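Local coordinates for Ac-ASP-7 (PDB 3S6S), which is of unknown function but is a secreted hookworm protein of the SCP/TAPS (pathogenesis-related) family, probably involved in host-parasite interaction, at residues P112-F117 with V139-P144. Numbering follows the deposited sequence.
Sequences PKATRF and VYDKKP
The carboxylate of D141 reaches across to T115 and R116 and takes hydrogen bonds through both oxygens. D141 OD1 accepts from the hydroxyl of T115 (OG1 to OD1 2.7 Å), met on its syn side but 28° out of the carboxylate plane. D141 OD2 receives the backbone N of T115 at 3.0 Å in a nearly straight bond (173°), again syn, and a weak one from R116 N. With CG tucked between its own N and carbonyl carbon, D141 turns the carboxylate onto this backbone, while its N bonds back to R116 O at 3.0 Å. The CG of R116 lies 3.5 Å from D141 OD1, but its guanidinium is carried past to a salt bridge with D53.

These bonds close the open end of the hairpin of strands 116-123 and 133-140, in the central sheet of the SCP/TAPS alpha-beta-alpha sandwich. In the hairpin, the antiparallel, non-hydrogen-bonded pair F117–Y140 puts both side chains on the face covered by helices 16-34 and 103-110. They run side by side, the rings near parallel (26°) yet slid apart, centroids 5.8 Å from each other. F117 CB touches Y140 CD2 at 3.7 Å. The Y140 hydroxyl goes on to T78 and H26.

Beyond the strands, K142 lays its CD 3.5 Å from K113 O and sends NZ to Y111, while A114 CB rests 3.7 Å from K142 O.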
loop_
_atom_site.group_PDB
_atom_site.type_symbol
_atom_site.label_atom_id
_atom_site.label_comp_id
_atom_site.label_asym_id
_atom_site.label_seq_id
_atom_site.Cartn_x
_atom_site.Cartn_y
_atom_site.Cartn_z
ATOM N N PRO A 112 4.622 3.552 8.145
ATOM C CA PRO A 112 3.567 3.291 9.144
ATOM C C PRO A 112 2.464 4.346 9.213
ATOM O O PRO A 112 1.412 4.056 9.768
ATOM C CB PRO A 112 4.340 3.241 10.465
ATOM C CG PRO A 112 5.744 2.887 10.070
ATOM C CD PRO A 112 5.963 3.576 8.752
ATOM N N LYS A 113 2.674 5.527 8.632
ATOM C CA LYS A 113 1.692 6.608 8.748
ATOM C C LYS A 113 0.847 6.826 7.494
ATOM O O LYS A 113 -0.030 7.693 7.469
ATOM C CB LYS A 113 2.363 7.908 9.191
ATOM C CG LYS A 113 3.008 7.781 10.558
ATOM C CD LYS A 113 3.715 9.054 11.028
ATOM C CE LYS A 113 4.267 8.839 12.448
ATOM N NZ LYS A 113 5.062 9.997 12.917
ATOM N N ALA A 114 1.114 6.050 6.449
ATOM C CA ALA A 114 0.165 5.959 5.345
ATOM C C ALA A 114 -1.044 5.171 5.853
ATOM O O ALA A 114 -0.886 4.262 6.655
ATOM C CB ALA A 114 0.807 5.277 4.125
ATOM N N THR A 115 -2.244 5.520 5.404
ATOM C CA THR A 115 -3.456 4.871 5.903
ATOM C C THR A 115 -4.394 4.391 4.807
ATOM O O THR A 115 -5.359 3.664 5.088
ATOM C CB THR A 115 -4.284 5.801 6.809
ATOM O OG1 THR A 115 -4.965 6.773 6.012
ATOM C CG2 THR A 115 -3.414 6.475 7.851
ATOM N N ARG A 116 -4.141 4.821 3.569
ATOM C CA ARG A 116 -4.911 4.332 2.440
ATOM C C ARG A 116 -4.156 4.455 1.127
ATOM O O ARG A 116 -3.228 5.266 1.004
ATOM C CB ARG A 116 -6.305 4.977 2.359
ATOM C CG ARG A 116 -6.336 6.474 2.403
ATOM C CD ARG A 116 -7.739 6.983 2.077
ATOM N NE ARG A 116 -8.567 7.167 3.264
ATOM C CZ ARG A 116 -9.893 7.008 3.283
ATOM N NH1 ARG A 116 -10.543 6.647 2.177
ATOM N NH2 ARG A 116 -10.571 7.192 4.410
ATOM N N PHE A 117 -4.549 3.615 0.169
ATOM C CA PHE A 117 -3.930 3.568 -1.138
ATOM C C PHE A 117 -4.882 2.926 -2.136
ATOM O O PHE A 117 -5.864 2.306 -1.751
ATOM C CB PHE A 117 -2.615 2.774 -1.096
ATOM C CG PHE A 117 -2.792 1.263 -1.110
ATOM C CD1 PHE A 117 -3.703 0.633 -0.270
ATOM C CD2 PHE A 117 -2.033 0.473 -1.962
ATOM C CE1 PHE A 117 -3.836 -0.760 -0.274
ATOM C CE2 PHE A 117 -2.170 -0.914 -1.979
ATOM C CZ PHE A 117 -3.074 -1.530 -1.134
ATOM N N VAL A 139 -0.898 4.632 -5.521
ATOM C CA VAL A 139 -0.998 5.964 -4.987
ATOM C C VAL A 139 -1.392 5.835 -3.518
ATOM O O VAL A 139 -2.293 5.055 -3.153
ATOM C CB VAL A 139 -2.049 6.793 -5.777
ATOM C CG1 VAL A 139 -2.594 7.916 -4.925
ATOM C CG2 VAL A 139 -1.443 7.310 -7.102
ATOM N N TYR A 140 -0.687 6.588 -2.684
ATOM C CA TYR A 140 -0.836 6.513 -1.244
ATOM C C TYR A 140 -1.224 7.873 -0.705
ATOM O O TYR A 140 -0.851 8.894 -1.268
ATOM C CB TYR A 140 0.470 6.056 -0.615
ATOM C CG TYR A 140 1.001 4.787 -1.232
ATOM C CD1 TYR A 140 1.558 4.800 -2.502
ATOM C CD2 TYR A 140 0.951 3.575 -0.546
ATOM C CE1 TYR A 140 2.048 3.657 -3.073
ATOM C CE2 TYR A 140 1.446 2.419 -1.119
ATOM C CZ TYR A 140 1.992 2.475 -2.381
ATOM O OH TYR A 140 2.481 1.349 -2.972
ATOM N N ASP A 141 -1.994 7.890 0.376
ATOM C CA ASP A 141 -2.437 9.159 0.917
ATOM C C ASP A 141 -1.280 9.872 1.601
ATOM O O ASP A 141 -1.264 11.096 1.680
ATOM C CB ASP A 141 -3.646 8.991 1.849
ATOM C CG ASP A 141 -3.307 8.281 3.159
ATOM O OD1 ASP A 141 -4.080 8.463 4.121
ATOM O OD2 ASP A 141 -2.297 7.549 3.240
ATOM N N LYS A 142 -0.300 9.114 2.076
ATOM C CA LYS A 142 0.828 9.740 2.747
ATOM C C LYS A 142 2.203 9.225 2.304
ATOM O O LYS A 142 2.488 8.032 2.324
ATOM C CB LYS A 142 0.675 9.687 4.268
ATOM C CG LYS A 142 1.564 10.703 4.971
ATOM C CD LYS A 142 1.274 10.782 6.464
ATOM C CE LYS A 142 1.903 12.034 7.106
ATOM N NZ LYS A 142 3.356 12.176 6.790
ATOM N N LYS A 143 3.042 10.172 1.905
ATOM C CA LYS A 143 4.375 9.924 1.404
ATOM C C LYS A 143 5.381 10.213 2.497
ATOM O O LYS A 143 5.332 11.271 3.098
ATOM C CB LYS A 143 4.628 10.874 0.242
ATOM C CG LYS A 143 6.040 10.888 -0.250
ATOM C CD LYS A 143 6.115 11.782 -1.444
ATOM C CE LYS A 143 7.436 11.636 -2.180
ATOM N NZ LYS A 143 7.535 12.684 -3.249
ATOM N N PRO A 144 6.304 9.277 2.770
ATOM C CA PRO A 144 7.284 9.581 3.816
ATOM C C PRO A 144 8.283 10.612 3.293
ATOM O O PRO A 144 8.328 10.838 2.086
ATOM C CB PRO A 144 7.982 8.246 4.018
ATOM C CG PRO A 144 7.925 7.604 2.661
ATOM C CD PRO A 144 6.592 8.001 2.092
#